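Local structure of uncharacterized protein MT2708 (Mycobacterium tuberculosis, 2FGG) at residues A26-S31 with R63-L68; L42-P47 with D57-A62. The protein is of unknown function, a small mycobacterial protein of the Rv2632c-like family related to Rv1738 of the same organism. All blocks are in the same frame, centred on the assembly; numbering follows the deposited sequence.

Interaction 1: residues A26-S31 with R63-L68; sequences AKARLS and RALSDL
A26, A28 and L30, alternate residues of one strand, meet A64, L65 and L68 of the helix mainly through apolar side chains. The methyl-to-methyl contacts follow the strand in order. The CB atoms of A26 and A64 are 4.0 Å apart, and A28 CB touches A64 CB, L65 CD2 at 3.9 Å and L68 CD2 at 4.2 Å. Farther on, L68 CD2 is 4.1 Å from L30 CB. In L68, CG stands anti to the backbone N (chi1 -178°) and chi2 of 62° places the CD branch, of which CD2 is the atom touching both A28 and L30. L65 reaches in from the more exposed flank of the helix with one methyl.

Strand 24-32 is the middle one of a three-stranded antiparallel meander, and the long C-terminal helix 54-83 packs on one face of this sheet. The backbone of strand 24-32 pairs with both neighbouring strands, as at A28 with G39 and R29 with D14. The local axes of strand and helix run at 38° to each other and approach to 7.5 Å, a short separation, consistent with the small A26, A28 and A64 side chains here.

A second kind of contact sets methyls against strand carbonyls: A64 CB lies 3.6 Å from A26 O, and L68 CD2 is 3.8 Å from A28 O. Around this buried patch, L30 also touches L72 a turn along the helix, and D67 accepts the backbone N-H of V40 through OD2.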
ATOM      1  N   ALA A  26      -0.629  -0.315  -9.408  1.00 66.39           N
ATOM      2  CA  ALA A  26      -0.107   0.685  -8.496  1.00 65.76           C
ATOM      3  C   ALA A  26       0.823   0.067  -7.464  1.00 65.44           C
ATOM      4  O   ALA A  26       0.605  -1.048  -6.989  1.00 65.31           O
ATOM      5  CB  ALA A  26      -1.227   1.446  -7.819  1.00 65.32           C
ATOM      6  N   LYS A  27       1.878   0.809  -7.153  1.00 65.17           N
ATOM      7  CA  LYS A  27       2.795   0.475  -6.087  1.00 64.96           C
ATOM      8  C   LYS A  27       2.799   1.633  -5.094  1.00 65.08           C
ATOM      9  O   LYS A  27       2.959   2.786  -5.497  1.00 65.16           O
ATOM     10  CB  LYS A  27       4.190   0.228  -6.654  1.00 64.71           C
ATOM     11  CG  LYS A  27       4.306  -1.095  -7.397  1.00 64.69           C
ATOM     12  CD  LYS A  27       5.639  -1.243  -8.100  1.00 63.47           C
ATOM     13  CE  LYS A  27       5.808  -2.651  -8.601  1.00 63.36           C
ATOM     14  NZ  LYS A  27       7.236  -2.944  -8.865  1.00 64.13           N
ATOM     15  N   ALA A  28       2.572   1.323  -3.813  1.00 65.10           N
ATOM     16  CA  ALA A  28       2.651   2.304  -2.721  1.00 65.10           C
ATOM     17  C   ALA A  28       3.820   1.971  -1.792  1.00 65.34           C
ATOM     18  O   ALA A  28       3.775   0.988  -1.053  1.00 65.55           O
ATOM     19  CB  ALA A  28       1.351   2.353  -1.951  1.00 65.19           C
ATOM     20  N   ARG A  29       4.866   2.796  -1.840  1.00 65.41           N
ATOM     21  CA  ARG A  29       6.098   2.553  -1.094  1.00 65.62           C
ATOM     22  C   ARG A  29       6.178   3.385   0.178  1.00 65.04           C
ATOM     23  O   ARG A  29       6.028   4.595   0.143  1.00 65.10           O
ATOM     24  CB  ARG A  29       7.325   2.819  -1.977  1.00 65.43           C
ATOM     25  CG  ARG A  29       8.666   2.665  -1.248  1.00 66.64           C
ATOM     26  CD  ARG A  29       9.867   3.053  -2.103  1.00 67.06           C
ATOM     27  NE  ARG A  29       9.659   4.314  -2.815  1.00 70.62           N
ATOM     28  CZ  ARG A  29      10.516   4.849  -3.684  1.00 71.33           C
ATOM     29  NH1 ARG A  29      11.669   4.244  -3.960  1.00 71.85           N
ATOM     30  NH2 ARG A  29      10.219   5.999  -4.277  1.00 71.72           N
ATOM     31  N   LEU A  30       6.424   2.714   1.296  1.00 64.82           N
ATOM     32  CA  LEU A  30       6.637   3.368   2.581  1.00 64.42           C
ATOM     33  C   LEU A  30       7.962   2.898   3.192  1.00 64.63           C
ATOM     34  O   LEU A  30       8.238   1.697   3.244  1.00 64.81           O
ATOM     35  CB  LEU A  30       5.463   3.069   3.527  1.00 64.24           C
ATOM     36  CG  LEU A  30       5.559   3.440   5.014  1.00 63.80           C
ATOM     37  CD1 LEU A  30       5.680   4.948   5.232  1.00 62.25           C
ATOM     38  CD2 LEU A  30       4.368   2.891   5.769  1.00 63.60           C
ATOM     39  N   SER A  31       8.788   3.844   3.630  1.00 64.66           N
ATOM     40  CA  SER A  31       9.977   3.523   4.408  1.00 64.75           C
ATOM     41  C   SER A  31       9.589   3.473   5.871  1.00 64.80           C
ATOM     42  O   SER A  31       9.163   4.481   6.436  1.00 64.62           O
ATOM     43  CB  SER A  31      11.071   4.565   4.194  1.00 64.82           C
ATOM     44  OG  SER A  31      11.733   4.359   2.962  1.00 65.56           O
ATOM     45  N   ARG A  63      -6.208  -1.041  -3.969  1.00 54.58           N
ATOM     46  CA  ARG A  63      -5.655  -2.377  -3.713  1.00 54.37           C
ATOM     47  C   ARG A  63      -4.206  -2.323  -3.214  1.00 55.17           C
ATOM     48  O   ARG A  63      -3.811  -3.114  -2.359  1.00 55.68           O
ATOM     49  CB  ARG A  63      -5.780  -3.250  -4.953  1.00 53.47           C
ATOM     50  CG  ARG A  63      -7.211  -3.409  -5.390  1.00 51.83           C
ATOM     51  CD  ARG A  63      -7.359  -4.237  -6.627  1.00 49.30           C
ATOM     52  NE  ARG A  63      -8.699  -4.810  -6.662  1.00 48.81           N
ATOM     53  CZ  ARG A  63      -9.358  -5.128  -7.766  1.00 47.97           C
ATOM     54  NH1 ARG A  63      -8.807  -4.926  -8.949  1.00 47.31           N
ATOM     55  NH2 ARG A  63     -10.578  -5.637  -7.681  1.00 48.21           N
ATOM     56  N   ALA A  64      -3.431  -1.376  -3.734  1.00 55.56           N
ATOM     57  CA  ALA A  64      -2.080  -1.149  -3.258  1.00 56.27           C
ATOM     58  C   ALA A  64      -2.063  -0.735  -1.790  1.00 56.63           C
ATOM     59  O   ALA A  64      -1.256  -1.225  -1.025  1.00 57.48           O
ATOM     60  CB  ALA A  64      -1.381  -0.126  -4.113  1.00 55.85           C
ATOM     61  N   LEU A  65      -2.951   0.166  -1.393  1.00 57.51           N
ATOM     62  CA  LEU A  65      -2.979   0.662  -0.014  1.00 57.81           C
ATOM     63  C   LEU A  65      -3.474  -0.390   0.980  1.00 58.33           C
ATOM     64  O   LEU A  65      -2.995  -0.438   2.106  1.00 58.49           O
ATOM     65  CB  LEU A  65      -3.821   1.939   0.085  1.00 57.79           C
ATOM     66  CG  LEU A  65      -3.324   3.181  -0.664  1.00 56.94           C
ATOM     67  CD1 LEU A  65      -4.313   4.312  -0.487  1.00 53.76           C
ATOM     68  CD2 LEU A  65      -1.919   3.621  -0.241  1.00 56.02           C
ATOM     69  N   SER A  66      -4.436  -1.211   0.554  1.00 59.05           N
ATOM     70  CA  SER A  66      -4.904  -2.372   1.309  1.00 60.09           C
ATOM     71  C   SER A  66      -3.770  -3.321   1.582  1.00 60.01           C
ATOM     72  O   SER A  66      -3.643  -3.836   2.686  1.00 60.46           O
ATOM     73  CB  SER A  66      -5.957  -3.163   0.527  1.00 60.13           C
ATOM     74  OG  SER A  66      -7.024  -2.337   0.135  1.00 63.06           O
ATOM     75  N   ASP A  67      -2.979  -3.588   0.550  1.00 60.41           N
ATOM     76  CA  ASP A  67      -1.845  -4.487   0.653  1.00 60.41           C
ATOM     77  C   ASP A  67      -0.892  -3.951   1.714  1.00 60.40           C
ATOM     78  O   ASP A  67      -0.471  -4.676   2.604  1.00 60.70           O
ATOM     79  CB  ASP A  67      -1.136  -4.595  -0.696  1.00 60.66           C
ATOM     80  CG  ASP A  67      -0.021  -5.613  -0.690  1.00 61.63           C
ATOM     81  OD1 ASP A  67      -0.033  -6.497   0.191  1.00 65.11           O
ATOM     82  OD2 ASP A  67       0.868  -5.551  -1.565  1.00 62.79           O
ATOM     83  N   LEU A  68      -0.575  -2.668   1.619  1.00 60.14           N
ATOM     84  CA  LEU A  68       0.368  -2.050   2.520  1.00 60.05           C
ATOM     85  C   LEU A  68      -0.205  -2.005   3.933  1.00 60.55           C
ATOM     86  O   LEU A  68       0.515  -2.276   4.895  1.00 60.93           O
ATOM     87  CB  LEU A  68       0.752  -0.660   2.015  1.00 59.73           C
ATOM     88  CG  LEU A  68       1.779   0.162   2.794  1.00 59.82           C
ATOM     89  CD1 LEU A  68       3.140  -0.514   2.846  1.00 59.36           C
ATOM     90  CD2 LEU A  68       1.889   1.531   2.177  1.00 59.55           C
TER

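Interaction 2: residues L42-P47 with D57-A62; sequences LARLDP and DELAIA
The carbonyl oxygen of L42, a residue whose backbone packs on A60, receives a probable hydrogen bond from R63 NH1, one turn beyond L59 on the helix. This polar tie would link the end of strand 35-43 to the helix, whereas everything that passes directly between 42-47 and 57-62 is van der Waals packing. The backbones come close here: L42 CA lies 4.8 Å from A60 CA, an approach compatible with the small alanine side chain, whose CB is buried against T24 and A26 of the neighbouring strand.

L59 carries most of the side-chain contact. Its CB bond points toward 42-47, chi1 of -179° sets CG anti to the backbone N, and CD2 then makes the contacts. A43 CB lies 4.0 Å from L59 CD2 and equally far from L59 CG. The side chains of L45 and L59 cross obliquely, methyl against methyl, at 3.7 Å between their CD2 atoms. R44, whose chain is bent at chi3, also has NH1 4.1 Å from L59 CD2, but the placement of this side chain is doubtful.

In the fold, this is where the loop connecting strand 35-43 to helix 54-83 begins, at the edge of the antiparallel meander within the chain, and L59, in the second turn of the helix, packs on the start of this connection. L45 touches P51 in the same loop. Cis peptides precede R44, D46 and P47, and the backbone torsions there are unusual, which makes the finer geometry of this loop doubtful.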
ATOM      1  N   LEU A  42      -3.553  -4.170  -8.445  1.00 62.99           N
ATOM      2  CA  LEU A  42      -3.784  -4.401  -9.868  1.00 64.10           C
ATOM      3  C   LEU A  42      -5.258  -4.383 -10.229  1.00 64.74           C
ATOM      4  O   LEU A  42      -6.068  -5.005  -9.553  1.00 64.67           O
ATOM      5  CB  LEU A  42      -3.208  -5.754 -10.272  1.00 64.12           C
ATOM      6  CG  LEU A  42      -1.707  -5.815 -10.520  1.00 64.87           C
ATOM      7  CD1 LEU A  42      -1.109  -7.042  -9.855  1.00 65.65           C
ATOM      8  CD2 LEU A  42      -1.424  -5.804 -12.017  1.00 65.91           C
ATOM      9  N   ALA A  43      -5.581  -3.661 -11.297  1.00 65.93           N
ATOM     10  CA  ALA A  43      -6.879  -3.705 -11.963  1.00 67.46           C
ATOM     11  C   ALA A  43      -6.508  -3.920 -13.425  1.00 68.72           C
ATOM     12  O   ALA A  43      -5.552  -3.290 -13.852  1.00 69.08           O
ATOM     13  CB  ALA A  43      -7.573  -2.382 -11.784  1.00 67.30           C
ATOM     14  N   ARG A  44      -7.179  -4.743 -14.248  1.00 70.58           N
ATOM     15  CA  ARG A  44      -8.549  -5.308 -14.206  1.00 72.46           C
ATOM     16  C   ARG A  44      -9.221  -4.754 -15.461  1.00 73.15           C
ATOM     17  O   ARG A  44      -8.688  -4.922 -16.557  1.00 73.39           O
ATOM     18  CB  ARG A  44      -9.362  -5.017 -12.929  1.00 72.62           C
ATOM     19  CG  ARG A  44      -9.524  -6.218 -11.977  1.00 73.38           C
ATOM     20  CD  ARG A  44     -10.664  -6.021 -10.976  1.00 73.59           C
ATOM     21  NE  ARG A  44     -11.901  -6.710 -11.357  1.00 77.34           N
ATOM     22  CZ  ARG A  44     -12.996  -6.117 -11.843  1.00 78.91           C
ATOM     23  NH1 ARG A  44     -13.034  -4.798 -12.021  1.00 79.38           N
ATOM     24  NH2 ARG A  44     -14.065  -6.850 -12.154  1.00 79.56           N
ATOM     25  N   LEU A  45     -10.379  -4.109 -15.288  1.00 74.32           N
ATOM     26  CA  LEU A  45     -11.062  -3.264 -16.298  1.00 75.39           C
ATOM     27  C   LEU A  45     -10.592  -3.324 -17.774  1.00 76.23           C
ATOM     28  O   LEU A  45      -9.527  -2.787 -18.092  1.00 76.47           O
ATOM     29  CB  LEU A  45     -11.059  -1.789 -15.833  1.00 75.32           C
ATOM     30  CG  LEU A  45     -11.867  -1.258 -14.630  1.00 75.38           C
ATOM     31  CD1 LEU A  45     -13.374  -1.354 -14.840  1.00 75.95           C
ATOM     32  CD2 LEU A  45     -11.486  -1.918 -13.316  1.00 75.21           C
ATOM     33  N   ASP A  46     -11.355  -3.946 -18.688  1.00 77.15           N
ATOM     34  CA  ASP A  46     -12.561  -4.768 -18.430  1.00 78.07           C
ATOM     35  C   ASP A  46     -13.339  -5.322 -19.665  1.00 78.44           C
ATOM     36  O   ASP A  46     -14.531  -5.626 -19.532  1.00 78.56           O
ATOM     37  CB  ASP A  46     -13.544  -4.090 -17.443  1.00 78.22           C
ATOM     38  CG  ASP A  46     -14.258  -2.864 -18.033  1.00 78.97           C
ATOM     39  OD1 ASP A  46     -14.154  -2.596 -19.256  1.00 79.20           O
ATOM     40  OD2 ASP A  46     -14.943  -2.168 -17.248  1.00 79.75           O
ATOM     41  N   PRO A  47     -12.703  -5.463 -20.860  1.00 78.86           N
ATOM     42  CA  PRO A  47     -11.402  -5.044 -21.425  1.00 79.09           C
ATOM     43  C   PRO A  47     -11.023  -3.534 -21.543  1.00 79.22           C
ATOM     44  O   PRO A  47     -10.032  -3.173 -20.903  1.00 79.27           O
ATOM     45  CB  PRO A  47     -11.320  -5.799 -22.772  1.00 79.18           C
ATOM     46  CG  PRO A  47     -12.308  -6.921 -22.647  1.00 79.06           C
ATOM     47  CD  PRO A  47     -13.417  -6.346 -21.809  1.00 78.95           C
ATOM     48  N   ASP A  57      -7.056   3.449 -12.245  1.00 53.62           N
ATOM     49  CA  ASP A  57      -6.034   4.033 -11.376  1.00 53.69           C
ATOM     50  C   ASP A  57      -6.436   3.990  -9.918  1.00 53.63           C
ATOM     51  O   ASP A  57      -5.682   3.500  -9.080  1.00 54.33           O
ATOM     52  CB  ASP A  57      -5.757   5.492 -11.751  1.00 53.92           C
ATOM     53  CG  ASP A  57      -5.098   5.641 -13.100  1.00 54.33           C
ATOM     54  OD1 ASP A  57      -4.795   4.619 -13.757  1.00 55.17           O
ATOM     55  OD2 ASP A  57      -4.903   6.801 -13.513  1.00 55.39           O
ATOM     56  N   GLU A  58      -7.619   4.509  -9.609  1.00 53.28           N
ATOM     57  CA  GLU A  58      -8.089   4.544  -8.221  1.00 52.92           C
ATOM     58  C   GLU A  58      -8.349   3.155  -7.620  1.00 52.81           C
ATOM     59  O   GLU A  58      -8.175   2.957  -6.419  1.00 53.43           O
ATOM     60  CB  GLU A  58      -9.315   5.457  -8.075  1.00 52.82           C
ATOM     61  CG  GLU A  58     -10.573   4.972  -8.772  1.00 51.69           C
ATOM     62  CD  GLU A  58     -11.605   6.057  -8.968  1.00 50.82           C
ATOM     63  OE1 GLU A  58     -11.312   7.237  -8.705  1.00 52.56           O
ATOM     64  OE2 GLU A  58     -12.717   5.735  -9.409  1.00 49.91           O
ATOM     65  N   LEU A  59      -8.760   2.196  -8.445  1.00 52.29           N
ATOM     66  CA  LEU A  59      -8.915   0.818  -7.984  1.00 51.77           C
ATOM     67  C   LEU A  59      -7.564   0.169  -7.697  1.00 52.12           C
ATOM     68  O   LEU A  59      -7.422  -0.578  -6.731  1.00 52.34           O
ATOM     69  CB  LEU A  59      -9.700  -0.017  -8.999  1.00 51.54           C
ATOM     70  CG  LEU A  59      -9.987  -1.490  -8.687  1.00 50.91           C
ATOM     71  CD1 LEU A  59     -10.520  -1.684  -7.278  1.00 49.81           C
ATOM     72  CD2 LEU A  59     -10.957  -2.074  -9.707  1.00 50.87           C
ATOM     73  N   ALA A  60      -6.579   0.444  -8.544  1.00 52.44           N
ATOM     74  CA  ALA A  60      -5.235  -0.056  -8.328  1.00 52.81           C
ATOM     75  C   ALA A  60      -4.653   0.542  -7.059  1.00 53.25           C
ATOM     76  O   ALA A  60      -4.059  -0.171  -6.264  1.00 54.17           O
ATOM     77  CB  ALA A  60      -4.355   0.251  -9.504  1.00 52.53           C
ATOM     78  N   ILE A  61      -4.819   1.846  -6.871  1.00 53.59           N
ATOM     79  CA  ILE A  61      -4.309   2.511  -5.678  1.00 54.13           C
ATOM     80  C   ILE A  61      -4.971   1.935  -4.432  1.00 54.50           C
ATOM     81  O   ILE A  61      -4.301   1.643  -3.449  1.00 55.44           O
ATOM     82  CB  ILE A  61      -4.528   4.038  -5.722  1.00 54.26           C
ATOM     83  CG1 ILE A  61      -3.756   4.665  -6.883  1.00 54.67           C
ATOM     84  CG2 ILE A  61      -4.065   4.679  -4.434  1.00 54.84           C
ATOM     85  CD1 ILE A  61      -4.112   6.119  -7.121  1.00 56.00           C
ATOM     86  N   ALA A  62      -6.286   1.758  -4.477  1.00 54.50           N
ATOM     87  CA  ALA A  62      -7.016   1.181  -3.363  1.00 54.42           C
ATOM     88  C   ALA A  62      -6.457  -0.193  -2.983  1.00 54.53           C
ATOM     89  O   ALA A  62      -6.247  -0.477  -1.814  1.00 55.26           O
ATOM     90  CB  ALA A  62      -8.506   1.107  -3.684  1.00 53.89           C
TER

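From the N terminus, strand 14-19 turns back into strand 24-32, which supplies the first half of interaction 1, and strand 35-43 follows to complete the meander. The chain leaves this last strand through 42-47 and, after only nine more residues, reaches 57-62, where interaction 2 closes a short loop. The same helix then runs on to 63-68 and closes the longer loop of interaction 1. The two loops therefore nest without crossing. Their centres are 14 Å apart, yet they touch, for example where A26 CB lies 3.6 Å from A60 O, and R63 of interaction 1 reaches L42 of interaction 2. Together they tie successive turns of helix 54-83 to the middle and last strands.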